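Local coordinates for nidogen (Mus musculus, PDB 1NPE), which probably helps hold basement membranes together by binding laminin through the six-bladed YWTD beta-propeller domain seen here, at residues V46-Y51 / S64-E69; T139-D144 / L166-G171; Y217-Y222 / A233-I238; A85-G90 / T129-G134. One frame throughout, in Å; residues are numbered along the deposited sequence.

Contact 1: V46-Y51 / S64-E69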
loop_
_atom_site.group_PDB
_atom_site.type_symbol
_atom_site.label_atom_id
_atom_site.label_comp_id
_atom_site.label_asym_id
_atom_site.label_seq_id
_atom_site.Cartn_x
_atom_site.Cartn_y
_atom_site.Cartn_z
ATOM N N VAL A 46 -9.047 11.991 20.748
ATOM C CA VAL A 46 -10.048 12.178 21.797
ATOM C C VAL A 46 -10.244 10.948 22.683
ATOM O O VAL A 46 -10.328 11.079 23.900
ATOM C CB VAL A 46 -11.419 12.678 21.254
ATOM C CG1 VAL A 46 -11.218 13.696 20.135
ATOM C CG2 VAL A 46 -12.280 11.526 20.803
ATOM N N ASP A 47 -10.296 9.759 22.085
ATOM C CA ASP A 47 -10.480 8.524 22.850
ATOM C C ASP A 47 -9.190 7.729 23.031
ATOM O O ASP A 47 -9.181 6.707 23.721
ATOM C CB ASP A 47 -11.552 7.631 22.206
ATOM C CG ASP A 47 -12.972 8.155 22.418
ATOM O OD1 ASP A 47 -13.210 8.869 23.419
ATOM O OD2 ASP A 47 -13.852 7.836 21.588
ATOM N N LYS A 48 -8.101 8.219 22.438
ATOM C CA LYS A 48 -6.790 7.570 22.510
ATOM C C LYS A 48 -6.886 6.168 21.907
ATOM O O LYS A 48 -6.574 5.171 22.561
ATOM C CB LYS A 48 -6.288 7.478 23.961
ATOM C CG LYS A 48 -6.656 8.657 24.860
ATOM C CD LYS A 48 -6.133 9.986 24.351
ATOM C CE LYS A 48 -6.662 11.125 25.214
ATOM N NZ LYS A 48 -6.220 12.467 24.712
ATOM N N VAL A 49 -7.342 6.097 20.660
ATOM C CA VAL A 49 -7.503 4.819 19.980
ATOM C C VAL A 49 -6.668 4.734 18.707
ATOM O O VAL A 49 -6.638 5.666 17.897
ATOM C CB VAL A 49 -9.004 4.545 19.645
ATOM C CG1 VAL A 49 -9.170 3.196 18.947
ATOM C CG2 VAL A 49 -9.837 4.565 20.913
ATOM N N VAL A 50 -5.988 3.602 18.551
ATOM C CA VAL A 50 -5.150 3.331 17.390
ATOM C C VAL A 50 -5.961 2.593 16.314
ATOM O O VAL A 50 -6.636 1.608 16.611
ATOM C CB VAL A 50 -3.922 2.460 17.791
ATOM C CG1 VAL A 50 -3.046 2.160 16.573
ATOM C CG2 VAL A 50 -3.102 3.167 18.864
ATOM N N TYR A 51 -5.929 3.105 15.084
ATOM C CA TYR A 51 -6.624 2.480 13.960
ATOM C C TYR A 51 -5.590 1.924 12.974
ATOM O O TYR A 51 -4.487 2.479 12.842
ATOM C CB TYR A 51 -7.535 3.484 13.242
ATOM C CG TYR A 51 -8.795 3.839 13.999
ATOM C CD1 TYR A 51 -8.745 4.647 15.132
ATOM C CD2 TYR A 51 -10.040 3.369 13.579
ATOM C CE1 TYR A 51 -9.897 4.977 15.828
ATOM C CE2 TYR A 51 -11.205 3.698 14.272
ATOM C CZ TYR A 51 -11.121 4.499 15.395
ATOM O OH TYR A 51 -12.252 4.812 16.108
ATOM N N SER A 64 -7.741 0.404 21.899
ATOM C CA SER A 64 -7.375 1.512 22.779
ATOM C C SER A 64 -5.873 1.455 23.035
ATOM O O SER A 64 -5.280 0.371 23.070
ATOM C CB SER A 64 -8.112 1.410 24.121
ATOM O OG SER A 64 -9.509 1.577 23.963
ATOM N N LEU A 65 -5.255 2.622 23.187
ATOM C CA LEU A 65 -3.822 2.693 23.444
ATOM C C LEU A 65 -3.516 2.105 24.816
ATOM O O LEU A 65 -2.501 1.432 25.002
ATOM C CB LEU A 65 -3.331 4.144 23.385
ATOM C CG LEU A 65 -1.814 4.346 23.507
ATOM C CD1 LEU A 65 -1.119 3.755 22.288
ATOM C CD2 LEU A 65 -1.482 5.826 23.652
ATOM N N HIS A 66 -4.420 2.342 25.762
ATOM C CA HIS A 66 -4.265 1.862 27.130
ATOM C C HIS A 66 -4.912 0.490 27.333
ATOM O O HIS A 66 -6.112 0.391 27.612
ATOM C CB HIS A 66 -4.862 2.881 28.111
ATOM C CG HIS A 66 -4.329 4.272 27.938
ATOM N ND1 HIS A 66 -2.991 4.582 28.077
ATOM C CD2 HIS A 66 -4.953 5.434 27.630
ATOM C CE1 HIS A 66 -2.816 5.874 27.863
ATOM N NE2 HIS A 66 -3.991 6.415 27.589
ATOM N N GLY A 67 -4.106 -0.561 27.191
ATOM C CA GLY A 67 -4.594 -1.922 27.359
ATOM C C GLY A 67 -5.273 -2.456 26.111
ATOM O O GLY A 67 -4.656 -3.176 25.332
ATOM N N GLY A 68 -6.556 -2.135 25.972
ATOM C CA GLY A 68 -7.363 -2.531 24.827
ATOM C C GLY A 68 -7.101 -3.780 23.995
ATOM O O GLY A 68 -6.011 -3.992 23.452
ATOM N N GLU A 69 -8.149 -4.583 23.848
ATOM C CA GLU A 69 -8.105 -5.800 23.046
ATOM C C GLU A 69 -8.391 -5.368 21.598
ATOM O O GLU A 69 -9.246 -4.515 21.362
ATOM C CB GLU A 69 -9.190 -6.764 23.539
ATOM C CG GLU A 69 -9.184 -8.141 22.878
ATOM C CD GLU A 69 -7.931 -8.951 23.183
ATOM O OE1 GLU A 69 -7.315 -8.746 24.253
ATOM O OE2 GLU A 69 -7.570 -9.807 22.346
#

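Contact 2: T139-D144 / L166-G171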
loop_
_atom_site.group_PDB
_atom_site.type_symbol
_atom_site.label_atom_id
_atom_site.label_comp_id
_atom_site.label_asym_id
_atom_site.label_seq_id
_atom_site.Cartn_x
_atom_site.Cartn_y
_atom_site.Cartn_z
ATOM N N THR A 139 -2.040 10.413 -1.542
ATOM C CA THR A 139 -1.062 10.163 -2.596
ATOM C C THR A 139 -1.554 8.995 -3.438
ATOM O O THR A 139 -2.335 8.162 -2.971
ATOM C CB THR A 139 0.336 9.771 -2.053
ATOM O OG1 THR A 139 0.295 8.441 -1.520
ATOM C CG2 THR A 139 0.789 10.727 -0.976
ATOM N N ASP A 140 -1.127 8.971 -4.692
ATOM C CA ASP A 140 -1.463 7.892 -5.610
ATOM C C ASP A 140 -0.148 7.662 -6.333
ATOM O O ASP A 140 0.273 8.481 -7.144
ATOM C CB ASP A 140 -2.565 8.311 -6.594
ATOM C CG ASP A 140 -3.023 7.160 -7.505
ATOM O OD1 ASP A 140 -2.237 6.233 -7.783
ATOM O OD2 ASP A 140 -4.178 7.190 -7.968
ATOM N N TRP A 141 0.517 6.558 -6.018
ATOM C CA TRP A 141 1.805 6.285 -6.641
ATOM C C TRP A 141 1.773 5.717 -8.053
ATOM O O TRP A 141 2.769 5.163 -8.518
ATOM C CB TRP A 141 2.718 5.475 -5.707
ATOM C CG TRP A 141 2.185 4.164 -5.282
ATOM C CD1 TRP A 141 1.432 3.908 -4.176
ATOM C CD2 TRP A 141 2.423 2.902 -5.910
ATOM N NE1 TRP A 141 1.192 2.561 -4.068
ATOM C CE2 TRP A 141 1.792 1.917 -5.118
ATOM C CE3 TRP A 141 3.116 2.505 -7.064
ATOM C CZ2 TRP A 141 1.830 0.552 -5.440
ATOM C CZ3 TRP A 141 3.155 1.140 -7.391
ATOM C CH2 TRP A 141 2.516 0.185 -6.577
ATOM N N ASN A 142 0.633 5.893 -8.726
ATOM C CA ASN A 142 0.398 5.489 -10.129
ATOM C C ASN A 142 1.710 5.659 -10.900
ATOM O O ASN A 142 2.147 6.782 -11.140
ATOM C CB ASN A 142 -0.669 6.435 -10.719
ATOM C CG ASN A 142 -1.085 6.091 -12.158
ATOM O OD1 ASN A 142 -2.180 6.458 -12.582
ATOM N ND2 ASN A 142 -0.221 5.421 -12.906
ATOM N N ARG A 143 2.340 4.546 -11.264
ATOM C CA ARG A 143 3.620 4.582 -11.976
ATOM C C ARG A 143 3.684 5.593 -13.116
ATOM O O ARG A 143 4.670 6.317 -13.255
ATOM C CB ARG A 143 3.970 3.194 -12.514
ATOM C CG ARG A 143 4.507 2.228 -11.483
ATOM C CD ARG A 143 5.975 2.479 -11.178
ATOM N NE ARG A 143 6.501 1.449 -10.291
ATOM C CZ ARG A 143 7.710 1.464 -9.737
ATOM N NH1 ARG A 143 8.559 2.459 -9.974
ATOM N NH2 ARG A 143 8.052 0.496 -8.906
ATOM N N ASP A 144 2.623 5.649 -13.916
ATOM C CA ASP A 144 2.571 6.559 -15.056
ATOM C C ASP A 144 2.199 7.999 -14.731
ATOM O O ASP A 144 2.734 8.928 -15.332
ATOM C CB ASP A 144 1.649 6.002 -16.149
ATOM C CG ASP A 144 2.175 4.701 -16.740
ATOM O OD1 ASP A 144 3.311 4.702 -17.267
ATOM O OD2 ASP A 144 1.462 3.674 -16.660
ATOM N N LEU A 166 7.293 13.790 -9.481
ATOM C CA LEU A 166 6.859 12.831 -8.472
ATOM C C LEU A 166 7.172 11.458 -9.049
ATOM O O LEU A 166 7.052 11.256 -10.257
ATOM C CB LEU A 166 5.349 12.934 -8.208
ATOM C CG LEU A 166 4.760 14.117 -7.431
ATOM C CD1 LEU A 166 3.236 13.965 -7.335
ATOM C CD2 LEU A 166 5.359 14.176 -6.042
ATOM N N GLY A 167 7.600 10.532 -8.197
ATOM C CA GLY A 167 7.909 9.189 -8.651
ATOM C C GLY A 167 7.010 8.182 -7.963
ATOM O O GLY A 167 6.081 7.643 -8.566
ATOM N N LEU A 168 7.292 7.920 -6.693
ATOM C CA LEU A 168 6.503 6.995 -5.903
ATOM C C LEU A 168 6.136 7.649 -4.564
ATOM O O LEU A 168 6.785 7.397 -3.540
ATOM C CB LEU A 168 7.285 5.694 -5.674
ATOM C CG LEU A 168 7.728 4.894 -6.910
ATOM C CD1 LEU A 168 8.634 3.719 -6.498
ATOM C CD2 LEU A 168 6.517 4.387 -7.685
ATOM N N PRO A 169 5.165 8.586 -4.574
ATOM C CA PRO A 169 4.770 9.236 -3.317
ATOM C C PRO A 169 4.009 8.218 -2.475
ATOM O O PRO A 169 2.837 7.951 -2.721
ATOM C CB PRO A 169 3.882 10.392 -3.787
ATOM C CG PRO A 169 3.297 9.894 -5.070
ATOM C CD PRO A 169 4.473 9.197 -5.724
ATOM N N ASN A 170 4.707 7.610 -1.519
ATOM C CA ASN A 170 4.114 6.582 -0.677
ATOM C C ASN A 170 3.323 7.042 0.539
ATOM O O ASN A 170 2.351 6.408 0.922
ATOM C CB ASN A 170 5.179 5.566 -0.271
ATOM C CG ASN A 170 5.577 4.656 -1.421
ATOM O OD1 ASN A 170 4.748 4.311 -2.274
ATOM N ND2 ASN A 170 6.839 4.253 -1.446
ATOM N N GLY A 171 3.756 8.126 1.161
ATOM C CA GLY A 171 3.046 8.622 2.318
ATOM C C GLY A 171 3.117 10.129 2.417
ATOM O O GLY A 171 3.977 10.764 1.805
HETATM O O HOH W 1 6.254 6.867 -11.119
#

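Contact 3: Y217-Y222 / A233-I238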
loop_
_atom_site.group_PDB
_atom_site.type_symbol
_atom_site.label_atom_id
_atom_site.label_comp_id
_atom_site.label_asym_id
_atom_site.label_seq_id
_atom_site.Cartn_x
_atom_site.Cartn_y
_atom_site.Cartn_z
ATOM N N TYR A 217 5.674 15.656 13.766
ATOM C CA TYR A 217 5.553 16.156 15.125
ATOM C C TYR A 217 6.337 17.465 15.155
ATOM O O TYR A 217 7.549 17.474 15.401
ATOM C CB TYR A 217 6.124 15.163 16.147
ATOM C CG TYR A 217 5.764 15.524 17.572
ATOM C CD1 TYR A 217 4.437 15.770 17.927
ATOM C CD2 TYR A 217 6.748 15.688 18.547
ATOM C CE1 TYR A 217 4.095 16.178 19.208
ATOM C CE2 TYR A 217 6.413 16.100 19.846
ATOM C CZ TYR A 217 5.081 16.346 20.163
ATOM O OH TYR A 217 4.731 16.788 21.422
ATOM N N GLY A 218 5.640 18.554 14.832
ATOM C CA GLY A 218 6.251 19.872 14.811
ATOM C C GLY A 218 7.157 20.091 13.612
ATOM O O GLY A 218 6.717 20.027 12.457
ATOM N N LYS A 219 8.430 20.350 13.898
ATOM C CA LYS A 219 9.445 20.583 12.871
ATOM C C LYS A 219 10.088 19.278 12.370
ATOM O O LYS A 219 10.770 19.269 11.343
ATOM C CB LYS A 219 10.533 21.516 13.425
ATOM C CG LYS A 219 11.021 21.133 14.828
ATOM C CD LYS A 219 12.254 21.923 15.254
ATOM C CE LYS A 219 12.000 23.427 15.297
ATOM N NZ LYS A 219 13.260 24.188 15.585
ATOM N N ASN A 220 9.861 18.186 13.098
ATOM C CA ASN A 220 10.425 16.881 12.749
ATOM C C ASN A 220 9.527 15.938 11.945
ATOM O O ASN A 220 8.316 15.863 12.162
ATOM C CB ASN A 220 10.880 16.149 14.018
ATOM C CG ASN A 220 12.294 16.505 14.438
ATOM O OD1 ASN A 220 12.878 17.475 13.959
ATOM N ND2 ASN A 220 12.857 15.706 15.340
ATOM N N LEU A 221 10.141 15.215 11.017
ATOM C CA LEU A 221 9.431 14.228 10.212
ATOM C C LEU A 221 9.942 12.858 10.619
ATOM O O LEU A 221 11.128 12.687 10.883
ATOM C CB LEU A 221 9.699 14.416 8.712
ATOM C CG LEU A 221 9.085 15.604 7.979
ATOM C CD1 LEU A 221 9.410 15.477 6.494
ATOM C CD2 LEU A 221 7.579 15.656 8.197
ATOM N N TYR A 222 9.042 11.888 10.694
ATOM C CA TYR A 222 9.433 10.530 11.041
ATOM C C TYR A 222 8.916 9.624 9.937
ATOM O O TYR A 222 7.705 9.553 9.705
ATOM C CB TYR A 222 8.833 10.107 12.385
ATOM C CG TYR A 222 9.292 10.944 13.552
ATOM C CD1 TYR A 222 8.595 12.091 13.925
ATOM C CD2 TYR A 222 10.433 10.598 14.278
ATOM C CE1 TYR A 222 9.020 12.876 14.990
ATOM C CE2 TYR A 222 10.870 11.380 15.346
ATOM C CZ TYR A 222 10.158 12.515 15.694
ATOM O OH TYR A 222 10.583 13.296 16.739
ATOM N N ALA A 233 14.191 10.010 11.676
ATOM C CA ALA A 233 13.703 11.323 12.094
ATOM C C ALA A 233 14.483 12.405 11.345
ATOM O O ALA A 233 15.715 12.442 11.393
ATOM C CB ALA A 233 13.873 11.494 13.602
ATOM N N MET A 234 13.764 13.279 10.647
ATOM C CA MET A 234 14.394 14.351 9.881
ATOM C C MET A 234 13.821 15.712 10.259
ATOM O O MET A 234 12.626 15.838 10.523
ATOM C CB MET A 234 14.199 14.115 8.374
ATOM C CG MET A 234 14.874 12.860 7.817
ATOM S SD MET A 234 16.672 13.004 7.587
ATOM C CE MET A 234 16.956 11.805 6.216
ATOM N N ASP A 235 14.686 16.722 10.303
ATOM C CA ASP A 235 14.275 18.090 10.628
ATOM C C ASP A 235 14.063 18.837 9.311
ATOM O O ASP A 235 14.951 18.871 8.456
ATOM C CB ASP A 235 15.354 18.784 11.466
ATOM C CG ASP A 235 14.911 20.140 12.018
ATOM O OD1 ASP A 235 14.032 20.810 11.426
ATOM O OD2 ASP A 235 15.470 20.548 13.060
ATOM N N LEU A 236 12.883 19.436 9.165
ATOM C CA LEU A 236 12.506 20.171 7.959
ATOM C C LEU A 236 13.488 21.262 7.535
ATOM O O LEU A 236 14.170 21.131 6.514
ATOM C CB LEU A 236 11.115 20.800 8.129
ATOM C CG LEU A 236 9.851 19.937 8.219
ATOM C CD1 LEU A 236 8.650 20.865 8.201
ATOM C CD2 LEU A 236 9.765 18.995 7.044
ATOM N N ALA A 237 13.556 22.324 8.336
ATOM C CA ALA A 237 14.410 23.480 8.074
ATOM C C ALA A 237 15.886 23.175 7.812
ATOM O O ALA A 237 16.362 23.330 6.681
ATOM C CB ALA A 237 14.270 24.480 9.196
ATOM N N ILE A 238 16.608 22.734 8.839
ATOM C CA ILE A 238 18.029 22.441 8.674
ATOM C C ILE A 238 18.331 21.278 7.723
ATOM O O ILE A 238 19.490 21.060 7.362
ATOM C CB ILE A 238 18.711 22.189 10.038
ATOM C CG1 ILE A 238 18.137 20.929 10.690
ATOM C CG2 ILE A 238 18.540 23.411 10.946
ATOM C CD1 ILE A 238 18.795 20.579 12.000
#

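Contact 4: A85-G90 / T129-G134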
loop_
_atom_site.group_PDB
_atom_site.type_symbol
_atom_site.label_atom_id
_atom_site.label_comp_id
_atom_site.label_asym_id
_atom_site.label_seq_id
_atom_site.Cartn_x
_atom_site.Cartn_y
_atom_site.Cartn_z
ATOM N N ALA A 85 -7.034 7.537 7.718
ATOM C CA ALA A 85 -7.016 8.839 8.385
ATOM C C ALA A 85 -8.323 9.039 9.146
ATOM O O ALA A 85 -9.341 8.444 8.804
ATOM C CB ALA A 85 -6.820 9.952 7.373
ATOM N N LEU A 86 -8.311 9.913 10.147
ATOM C CA LEU A 86 -9.502 10.125 10.951
ATOM C C LEU A 86 -9.998 11.559 11.030
ATOM O O LEU A 86 -9.278 12.499 10.744
ATOM C CB LEU A 86 -9.241 9.649 12.380
ATOM C CG LEU A 86 -8.539 8.309 12.594
ATOM C CD1 LEU A 86 -7.980 8.283 13.982
ATOM C CD2 LEU A 86 -9.488 7.141 12.365
ATOM N N ASP A 87 -11.265 11.691 11.397
ATOM C CA ASP A 87 -11.914 12.976 11.625
ATOM C C ASP A 87 -12.309 12.809 13.083
ATOM O O ASP A 87 -13.333 12.193 13.387
ATOM C CB ASP A 87 -13.171 13.133 10.761
ATOM C CG ASP A 87 -13.963 14.411 11.082
ATOM O OD1 ASP A 87 -13.524 15.232 11.920
ATOM O OD2 ASP A 87 -15.042 14.593 10.485
ATOM N N HIS A 88 -11.449 13.277 13.980
ATOM C CA HIS A 88 -11.701 13.156 15.410
ATOM C C HIS A 88 -12.874 14.013 15.897
ATOM O O HIS A 88 -13.418 13.771 16.974
ATOM C CB HIS A 88 -10.425 13.459 16.204
ATOM C CG HIS A 88 -9.908 14.849 16.009
ATOM N ND1 HIS A 88 -10.059 15.838 16.957
ATOM C CD2 HIS A 88 -9.245 15.417 14.974
ATOM C CE1 HIS A 88 -9.510 16.956 16.515
ATOM N NE2 HIS A 88 -9.010 16.727 15.314
ATOM N N LEU A 89 -13.278 14.991 15.091
ATOM C CA LEU A 89 -14.400 15.863 15.437
ATOM C C LEU A 89 -15.719 15.243 14.996
ATOM O O LEU A 89 -16.612 15.022 15.816
ATOM C CB LEU A 89 -14.231 17.239 14.795
ATOM C CG LEU A 89 -13.020 18.022 15.309
ATOM C CD1 LEU A 89 -12.854 19.303 14.512
ATOM C CD2 LEU A 89 -13.178 18.312 16.813
ATOM N N GLY A 90 -15.811 14.933 13.703
ATOM C CA GLY A 90 -17.008 14.326 13.144
ATOM C C GLY A 90 -17.156 12.851 13.470
ATOM O O GLY A 90 -18.212 12.266 13.221
ATOM N N THR A 129 -5.864 13.742 7.207
ATOM C CA THR A 129 -6.917 14.731 7.374
ATOM C C THR A 129 -6.398 15.932 8.149
ATOM O O THR A 129 -5.347 15.877 8.783
ATOM C CB THR A 129 -8.089 14.197 8.217
ATOM O OG1 THR A 129 -7.577 13.628 9.427
ATOM C CG2 THR A 129 -8.921 13.185 7.459
ATOM N N ASP A 130 -7.177 17.005 8.089
ATOM C CA ASP A 130 -6.935 18.250 8.816
ATOM C C ASP A 130 -8.369 18.593 9.221
ATOM O O ASP A 130 -9.000 19.471 8.641
ATOM C CB ASP A 130 -6.356 19.334 7.898
ATOM C CG ASP A 130 -6.080 20.646 8.638
ATOM O OD1 ASP A 130 -6.046 20.656 9.889
ATOM O OD2 ASP A 130 -5.887 21.672 7.960
ATOM N N PRO A 131 -8.918 17.847 10.192
ATOM C CA PRO A 131 -10.283 18.022 10.694
ATOM C C PRO A 131 -10.737 19.434 11.001
ATOM O O PRO A 131 -11.880 19.786 10.706
ATOM C CB PRO A 131 -10.305 17.133 11.931
ATOM C CG PRO A 131 -9.361 16.015 11.536
ATOM C CD PRO A 131 -8.217 16.800 10.957
ATOM N N VAL A 132 -9.854 20.251 11.562
ATOM C CA VAL A 132 -10.228 21.619 11.901
ATOM C C VAL A 132 -10.567 22.475 10.670
ATOM O O VAL A 132 -11.536 23.241 10.701
ATOM C CB VAL A 132 -9.157 22.306 12.797
ATOM C CG1 VAL A 132 -9.665 23.656 13.286
ATOM C CG2 VAL A 132 -8.824 21.419 14.004
ATOM N N ARG A 133 -9.806 22.322 9.583
ATOM C CA ARG A 133 -10.065 23.093 8.360
ATOM C C ARG A 133 -10.905 22.341 7.315
ATOM O O ARG A 133 -11.214 22.888 6.244
ATOM C CB ARG A 133 -8.758 23.591 7.720
ATOM C CG ARG A 133 -8.054 24.723 8.478
ATOM C CD ARG A 133 -6.864 24.215 9.284
ATOM N NE ARG A 133 -6.840 24.758 10.643
ATOM C CZ ARG A 133 -6.418 24.091 11.717
ATOM N NH1 ARG A 133 -5.976 22.842 11.607
ATOM N NH2 ARG A 133 -6.449 24.673 12.912
ATOM N N GLY A 134 -11.247 21.087 7.623
ATOM C CA GLY A 134 -12.059 20.273 6.731
ATOM C C GLY A 134 -11.422 19.794 5.436
ATOM O O GLY A 134 -12.111 19.627 4.424
#

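Contact 1: V46-Y51 / S64-E69
Val49 and Ser64 form an antiparallel non-hydrogen-bonded pair, their CA atoms 4.3 Å apart, where strands 49-54 and 59-64 reach the same end of a sheet. Just beyond this pair the backbone is tied by one bond, Leu65 N to Lys48 O at 2.9 Å; it is nearly straight (165° at the hydrogen), with the donor tilted only 17° from the carbonyl plane. The CB of Leu65 rests on the same oxygen, 3.5 Å from Lys48 O. The valine of the pair turns its CG2 to the serine hydroxyl, in a loose contact of 4.3 Å from Val49 CG2 to Ser64 OG. On the other side of the strand from Val49, Val50 meets Leu65 of the loop; their side chains cross obliquely and touch branch to branch, Val50 CG2 to Leu65 CD1 at 4.0 Å. CG of Leu65 stands anti to its backbone N (chi1 -174°), and the side chain also touches Phe30 and Phe43, as does Val50. At the outer end, the CB of Lys48 lies 4.4 Å from His66 CD2. The rest of the lysine leads away from the 64-69 loop: its ammonium donates to the carbonyl oxygens of Cys45 and Ser261, beside the disulfide Cys45-Cys263. Lys48 has a positive phi, and it and Val49 both face Asp44 on the neighbouring strand 36-44. This is a G1 beta bulge, closing the tight turn between the first two strands of a four-stranded antiparallel blade of the YWTD beta-propeller.

Contact 2: T139-D144 / L166-G171
Thr139 and Pro169 bridge two successive blades of the beta-propeller, the second strand of one blade meeting the start of the first strand of the next. Thr139 OG1 donates to Pro169 O at 2.9 Å, approaching from above the carbonyl plane, 40° out of it; the same hydroxyl is also bonded to Gly126 N, so it links three strands. Trp141 touches the proline through its CB, 4.1 Å from Pro169 CD, and its ring receives Asn170 OD1 over one face, 3.8 Å from Trp141 CD1, with ring and amide planes 80° apart. That oxygen is also held by Arg125. Thr139 and Asp140 end one of the Tyr-Trp-Thr-Asp sequences that give YWTD propellers their name. The aspartate carboxylate gathers backbone N-H groups: OD1 takes Asn123 N and, in an Asx turn, Asn142 N, 3.0 Å from Asp140 OD1, while OD2 takes Val122 N. Leu168 CD2 reaches the six-membered side of the indole, 3.9 Å from Trp141 CE3, and lies over one face of the Arg143 guanidinium, 3.6 Å from its NH1. A bend at chi2 (-79°) turns CD of the arginine back toward this leucine; beyond the two segments, Arg143 NH2 pairs with an acidic side chain of another protein chain in a salt bridge. A water donates to both Arg143 O and Gly167 O, each 2.7 Å from the water oxygen.

Contact 3: Y217-Y222 / A233-I238
Leu221 and Leu236 meet on the sheet face of Leu221 and Met234 at about a right angle, CD2 of Leu236 lying 3.6 Å from Leu221 CD1 and equally close to Leu221 CG. In both leucines CG stands anti to the carbonyl carbon (chi1 -72° and -68°), and CG of Leu236 also touches the Lys219 carbonyl, 3.3 Å from Lys219 O. That oxygen accepts Leu236 N at 3.0 Å in an almost straight bond, extending the pair of backbone bonds between Leu221 and Met234. On the opposite sheet face, Tyr222 brings its CE2 within 3.5 Å of Ala233 CB. Next along that face, Asn220 OD1 packs against the aspartate stem, 3.7 Å from Asp235 CB, the amide and carboxylate planes 67° apart. Lys219 bends at chi3, yet its NZ stays 5.0 Å from Asp235 OD2, so any attraction between the charges acts without contact. The Met234 side chain leads away from this hairpin partner and touches Glu241 of the next strand. A type II' turn with Gly218 at its second position leads in from strand 211-217. Strands 220-225 and 230-235 thus form the central antiparallel hairpin of a four-stranded propeller blade, the first of them carrying a Tyr-Tyr-Thr-Asp counterpart of the YWTD sequence.

Contact 4: A85-G90 / T129-G134
Thr129 OG1 donates to Leu86 O over a modelled distance of 2.4 Å, so short that the exact length is doubtful although the bond itself is plausible. It ties the innermost strands of two adjacent propeller blades, 81-87 and 124-130, whose touching parts run almost the same way, 18° apart. The hydroxyl of Thr129 stands between its backbone N and carbonyl carbon (chi1 50°), and CG2, anti to the carbonyl carbon, packs on the methyl of the neighbouring strand, 3.9 Å from Ala85 CB. Further along, Pro131 packs against the 85-90 segment, where the two chains come slightly closer. Its CG lies 3.6 Å from Leu86 O and 3.5 Å from His88 CD2, where proline and imidazole cross at about a right angle. Leu89 backs the histidine, its CG 3.8 Å above one ring face, and extends CD1 to within 4.2 Å of Pro131 CB. The imidazole also borders the disulfide Cys45-Cys263. Asp87 slides past the proline in the opposite direction and fixes its own turn in an Asx motif: OD1 accepts Gly90 N at 2.9 Å from above the carboxylate plane, with a weak second bond from Leu89 N. Within 129-134, Arg133 NH1 forms a salt bridge to the syn lone pair of Asp130 OD1 at 2.8 Å.

How the contacts relate
The four contacts are spread around one ring of blades. Contacts 1 and 3 lie within single blades, whereas contacts 2 and 4 join neighbouring ones. Contacts 1 and 4 touch directly, Tyr51 CG packing on Leu86 CD2 at 3.7 Å, and both adjoin the disulfide Cys45-Cys263. Contacts 4 and 2 share a sheet through the adjacent strands 124-130 and 135-140, with centres 24 Å apart. Contacts 1 and 2 lie on opposite sides of the chain's centre, 31 Å between centres, while contact 3 is 22 Å from contact 2. Another protein chain touches contact 2 alone, where a cadmium ion also lies about 7 Å from the Leu168 side chain.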